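Nrps/pks (PDB 4OPF) is a ketosynthase domain of the AT-less oxazolomycin synthase OzmH, and probably accepts and hands on the acyl chain tethered to the assembly line. Local coordinates at the interface of chains A and B. Numbering follows the deposited sequence. Chains: chain A/B, Nrps/pks.

Contact 1: the interface of chains A and B. Residues chain A 135-137; chain B 114, 157.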
loop_
_atom_site.group_PDB
_atom_site.type_symbol
_atom_site.label_atom_id
_atom_site.label_comp_id
_atom_site.label_asym_id
_atom_site.label_seq_id
_atom_site.Cartn_x
_atom_site.Cartn_y
_atom_site.Cartn_z
ATOM N N GLY A 135 -3.412 8.145 12.882
ATOM C CA GLY A 135 -2.043 7.839 13.284
ATOM C C GLY A 135 -1.158 7.566 12.075
ATOM O O GLY A 135 -0.698 6.451 11.881
ATOM N N GLN A 136 -0.934 8.590 11.253
ATOM C CA GLN A 136 -0.279 8.471 9.914
ATOM C C GLN A 136 -1.126 7.793 8.854
ATOM O O GLN A 136 -0.865 7.945 7.630
ATOM C CB GLN A 136 1.090 7.788 9.985
ATOM C CG GLN A 136 2.158 8.645 10.658
ATOM C CD GLN A 136 1.581 9.601 11.695
ATOM O OE1 GLN A 136 1.163 10.720 11.358
ATOM N NE2 GLN A 136 1.525 9.159 12.955
ATOM N N ASN A 137 -2.121 7.030 9.307
ATOM C CA ASN A 137 -3.068 6.425 8.389
ATOM C C ASN A 137 -4.369 7.179 8.458
ATOM O O ASN A 137 -5.310 6.753 7.773
ATOM C CB ASN A 137 -3.273 4.942 8.768
ATOM C CG ASN A 137 -3.637 4.078 7.588
ATOM O OD1 ASN A 137 -2.905 4.036 6.549
ATOM N ND2 ASN A 137 -4.757 3.311 7.741
ATOM N N ARG B 114 7.164 3.177 10.993
ATOM C CA ARG B 114 6.741 4.542 11.240
ATOM C C ARG B 114 7.923 5.439 10.972
ATOM O O ARG B 114 8.953 5.331 11.606
ATOM C CB ARG B 114 6.282 4.720 12.707
ATOM C CG ARG B 114 5.866 6.162 13.061
ATOM C CD ARG B 114 4.990 6.233 14.315
ATOM N NE ARG B 114 3.685 5.543 14.095
ATOM C CZ ARG B 114 3.324 4.345 14.588
ATOM N NH1 ARG B 114 4.147 3.616 15.359
ATOM N NH2 ARG B 114 2.117 3.842 14.290
ATOM N N ASP B 157 2.086 2.426 7.447
ATOM C CA ASP B 157 1.978 2.500 8.906
ATOM C C ASP B 157 0.512 2.297 9.392
ATOM O O ASP B 157 -0.314 3.176 9.240
ATOM C CB ASP B 157 2.531 3.814 9.423
ATOM C CG ASP B 157 2.363 3.957 10.938
ATOM O OD1 ASP B 157 1.906 3.001 11.673
ATOM O OD2 ASP B 157 2.756 5.052 11.377
HETATM O O HOH W 1 0.255 4.191 5.961
HETATM O O HOH W 2 -0.160 4.639 13.821
HETATM O O HOH W 3 -1.638 4.041 11.663
#
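A:Gln136 meets B:Asp157 through carbon against carboxylate in the ketosynthase dimer interface. B:Asp157 opens the DTACSS motif, which carries the nucleophilic cysteine of the family. The direct contact is van der Waals: OD2 of the B:Asp157 carboxylate lies 3.5 Å from CB of A:Gln136, with CG of the glutamine a little further along. The amide of A:Gln136 is poorly ordered, and its orientation is doubtful. On the backbone side, CB of A:Asn137 packs 3.5 Å from the carbonyl O of B:Asp157.

The charged link lies within chain B. With CG of B:Asp157 anti to the backbone N (chi1 177°), the carboxylate turns toward B:Arg114, and OD1 forms a salt bridge of 2.8 Å with the guanidinium NH2. This should help hold the acid's rotation, leaving OD2 toward A:Gln136.

Water joins the chains on both flanks. The carbonyl O of A:Gly135 binds water 3 at 2.6 Å and water 2 at 2.7 Å, and the two waters bond each other. Water 3 continues to the carbonyl O of B:Asp157 at 2.9 Å, while water 2 reaches NH2 of B:Arg114, tying the salt bridge into the partner's loop. Across the patch, water 1 links OD1 of A:Asn137 to the B:Asp157 backbone N, lying 2.9 Å from that N.

Contact 2: the interface of chains A and B. Residues chain A 168, 172, 175, 277, 281; chain B 173, 176, 178.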
loop_
_atom_site.group_PDB
_atom_site.type_symbol
_atom_site.label_atom_id
_atom_site.label_comp_id
_atom_site.label_asym_id
_atom_site.label_seq_id
_atom_site.Cartn_x
_atom_site.Cartn_y
_atom_site.Cartn_z
ATOM N N HIS A 168 -3.317 1.853 -7.920
ATOM C CA HIS A 168 -2.742 0.553 -8.128
ATOM C C HIS A 168 -3.098 -0.382 -6.957
ATOM O O HIS A 168 -3.452 -1.538 -7.197
ATOM C CB HIS A 168 -1.245 0.727 -8.243
ATOM C CG HIS A 168 -0.499 -0.532 -8.477
ATOM N ND1 HIS A 168 0.428 -1.018 -7.585
ATOM C CD2 HIS A 168 -0.584 -1.451 -9.468
ATOM C CE1 HIS A 168 0.936 -2.144 -8.042
ATOM N NE2 HIS A 168 0.323 -2.440 -9.176
ATOM N N GLN A 172 -5.384 -3.776 -7.531
ATOM C CA GLN A 172 -4.967 -5.113 -7.062
ATOM C C GLN A 172 -6.003 -5.681 -6.131
ATOM O O GLN A 172 -6.342 -6.856 -6.212
ATOM C CB GLN A 172 -3.669 -5.043 -6.320
ATOM C CG GLN A 172 -2.548 -4.303 -7.040
ATOM C CD GLN A 172 -1.426 -5.174 -7.477
ATOM O OE1 GLN A 172 -0.582 -5.549 -6.679
ATOM N NE2 GLN A 172 -1.388 -5.490 -8.774
ATOM N N ARG A 175 -9.065 -6.732 -8.303
ATOM C CA ARG A 175 -8.702 -7.902 -9.142
ATOM C C ARG A 175 -8.646 -9.211 -8.306
ATOM O O ARG A 175 -9.109 -10.226 -8.746
ATOM C CB ARG A 175 -7.362 -7.585 -9.844
ATOM C CG ARG A 175 -6.761 -8.632 -10.785
ATOM C CD ARG A 175 -5.220 -8.436 -10.977
ATOM N NE ARG A 175 -4.827 -7.216 -11.730
ATOM C CZ ARG A 175 -4.868 -7.077 -13.070
ATOM N NH1 ARG A 175 -5.275 -8.060 -13.860
ATOM N NH2 ARG A 175 -4.510 -5.931 -13.637
ATOM N N ARG A 277 4.578 -2.059 -19.187
ATOM C CA ARG A 277 3.819 -2.932 -18.307
ATOM C C ARG A 277 2.355 -2.570 -18.212
ATOM O O ARG A 277 1.473 -3.447 -18.216
ATOM C CB ARG A 277 4.491 -2.951 -16.913
ATOM C CG ARG A 277 3.825 -3.828 -15.879
ATOM C CD ARG A 277 3.908 -5.346 -16.205
ATOM N NE ARG A 277 3.091 -6.048 -15.198
ATOM C CZ ARG A 277 2.476 -7.207 -15.378
ATOM N NH1 ARG A 277 1.729 -7.703 -14.393
ATOM N NH2 ARG A 277 2.593 -7.852 -16.540
ATOM N N LYS A 281 -0.856 -5.017 -19.296
ATOM C CA LYS A 281 -1.937 -5.397 -18.403
ATOM C C LYS A 281 -3.268 -4.986 -19.009
ATOM O O LYS A 281 -4.279 -5.637 -18.800
ATOM C CB LYS A 281 -1.788 -4.742 -17.004
ATOM C CG LYS A 281 -0.619 -5.303 -16.181
ATOM C CD LYS A 281 -0.315 -4.501 -14.894
ATOM C CE LYS A 281 -1.121 -4.983 -13.684
ATOM N NZ LYS A 281 -0.795 -4.230 -12.403
ATOM N N ALA B 173 0.936 -8.198 -5.101
ATOM C CA ALA B 173 1.817 -7.907 -6.196
ATOM C C ALA B 173 2.334 -9.176 -6.842
ATOM O O ALA B 173 2.484 -9.279 -8.086
ATOM C CB ALA B 173 2.963 -6.997 -5.730
ATOM N N SER B 176 -0.556 -10.974 -8.917
ATOM C CA SER B 176 -0.884 -10.302 -10.159
ATOM C C SER B 176 0.270 -10.303 -11.157
ATOM O O SER B 176 0.129 -9.813 -12.273
ATOM C CB SER B 176 -1.307 -8.862 -9.855
ATOM O OG SER B 176 -0.167 -8.153 -9.403
ATOM N N ASP B 178 2.981 -8.562 -10.944
ATOM C CA ASP B 178 3.671 -7.266 -10.969
ATOM C C ASP B 178 5.159 -7.291 -10.528
ATOM O O ASP B 178 5.947 -6.458 -10.952
ATOM C CB ASP B 178 2.876 -6.234 -10.159
ATOM C CG ASP B 178 1.614 -5.716 -10.913
ATOM O OD1 ASP B 178 1.369 -6.068 -12.120
ATOM O OD2 ASP B 178 0.855 -4.942 -10.282
#
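A:His168 points its ring across the interface with CG anti to the backbone N (chi1 -179°), and B:Asp178 turns its carboxylate to meet it with CG anti to the carbonyl carbon (chi1 -76°); they approach from opposite directions. This charged clasp of the ketosynthase dimer sets an acid from the loop after helix 162-175 of chain B in a basic pocket of chain A lined by helices 162-175 and 268-282.

NE2 of A:His168 donates to OD2 of B:Asp178 at 2.8 Å, in the plane of its ring and nearly along the acid's C-O axis. NZ of A:Lys281 comes to OD2 of B:Asp178 at 2.8 Å on its syn lone pair, so that oxygen is shared by the imidazole and the ammonium group. OD1 of B:Asp178 receives NH1 of A:Arg277 at 2.8 Å in a nearly straight bond in the guanidinium plane, itself 85° from the carboxylate. CG of A:Lys281 covers the centre of one guanidinium face and should steady it.

An asparagine in place of B:Asp178 would probably leave A:Arg277 and A:Lys281 without the negative charge that pairs with both.

The amide of A:Gln172 lies almost parallel to the carboxylate, yet its N-H is not aimed at OD2. NE2 of A:Gln172 donates instead to the hydroxyl OG of B:Ser176 at 3.0 Å. OG of B:Ser176 donates in turn to the carbonyl O of B:Ala173 at 3.2 Å, from above the carbonyl plane.

Contact 3: the interface of chains A and B. Residues chain A 154, 169; chain B 154, 169.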
loop_
_atom_site.group_PDB
_atom_site.type_symbol
_atom_site.label_atom_id
_atom_site.label_comp_id
_atom_site.label_asym_id
_atom_site.label_seq_id
_atom_site.Cartn_x
_atom_site.Cartn_y
_atom_site.Cartn_z
ATOM N N THR A 154 -5.835 2.440 3.607
ATOM C CA THR A 154 -4.410 2.724 3.553
ATOM C C THR A 154 -4.076 4.059 2.923
ATOM O O THR A 154 -4.758 4.551 2.023
ATOM C CB THR A 154 -3.624 1.611 2.770
ATOM O OG1 THR A 154 -4.203 1.413 1.520
ATOM C CG2 THR A 154 -3.706 0.243 3.456
ATOM N N HIS A 169 -3.002 0.089 -5.715
ATOM C CA HIS A 169 -3.402 -0.798 -4.570
ATOM C C HIS A 169 -4.893 -1.107 -4.718
ATOM O O HIS A 169 -5.292 -2.215 -4.570
ATOM C CB HIS A 169 -3.200 -0.086 -3.252
ATOM C CG HIS A 169 -1.777 0.125 -2.869
ATOM N ND1 HIS A 169 -0.784 -0.801 -3.109
ATOM C CD2 HIS A 169 -1.182 1.146 -2.224
ATOM C CE1 HIS A 169 0.373 -0.330 -2.675
ATOM N NE2 HIS A 169 0.160 0.854 -2.146
ATOM N N THR B 154 7.159 0.619 -1.176
ATOM C CA THR B 154 6.141 1.278 -0.373
ATOM C C THR B 154 6.273 1.020 1.113
ATOM O O THR B 154 6.709 -0.042 1.560
ATOM C CB THR B 154 4.692 0.857 -0.809
ATOM O OG1 THR B 154 4.585 -0.530 -0.819
ATOM C CG2 THR B 154 4.365 1.281 -2.245
ATOM N N HIS B 169 0.266 -6.413 0.689
ATOM C CA HIS B 169 0.594 -5.692 -0.587
ATOM C C HIS B 169 1.575 -6.562 -1.376
ATOM O O HIS B 169 1.421 -6.733 -2.539
ATOM C CB HIS B 169 1.271 -4.373 -0.291
ATOM C CG HIS B 169 0.386 -3.341 0.314
ATOM N ND1 HIS B 169 -0.934 -3.170 -0.046
ATOM C CD2 HIS B 169 0.644 -2.392 1.235
ATOM C CE1 HIS B 169 -1.464 -2.193 0.670
ATOM N NE2 HIS B 169 -0.532 -1.714 1.462
HETATM O O HOH W 4 -1.571 -3.631 -2.886
#
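A:His169 and B:His169 stack on each other across the two-fold axis of this ketosynthase dimer, which has the thiolase-type fold of the family. Each sits on helix 162-175, the helix that follows the nucleophile motif. The imidazole centroids are 4.3 Å apart and the planes differ by only 17°. CE1 of either ring lies over the centre of the other, so the rings overlap face to face even though the two side chains cross at about a right angle. Their ND1 atoms come within 3.9 Å of each other without bonding directly. CG of each histidine is anti to the carbonyl carbon (chi1 -70°), which brings the ring to the axis. Such close overlap is likely to disfavour a positive charge on both rings at once.

The surroundings of the stack are looser. Beside the two ND1 atoms, water 4 bridges the pair, tilted out of each ring plane toward the other ring, 2.9 Å from ND1 of A:His169 and equally far from ND1 of B:His169. Near NE2, methyl groups from strand 153-156 stand off the rings: CG2 of B:Thr154 is 4.2 Å from NE2 of A:His169, and A:Thr154 approaches B:His169 in the same way, with the methyl nearer the ring than the hydroxyl OG1.

Contact 3 lies on the two-fold axis, between the other two: its C-alpha centre is about 13 Å from that of contact 1 and about 12 Å from that of contact 2, whose own centres are about 24 Å apart. Helix 162-175 serves both contact 2 and contact 3, while strand 153-156 of contact 3 runs directly into the B:Asp157 loop of contact 1. Contacts 1 and 2 recur with the chains exchanged, so the central stack is flanked by paired watery and charged patches. Ketosynthases of this family are typically dimers, and this arrangement probably couples the dimer surface to the segment bearing the nucleophile.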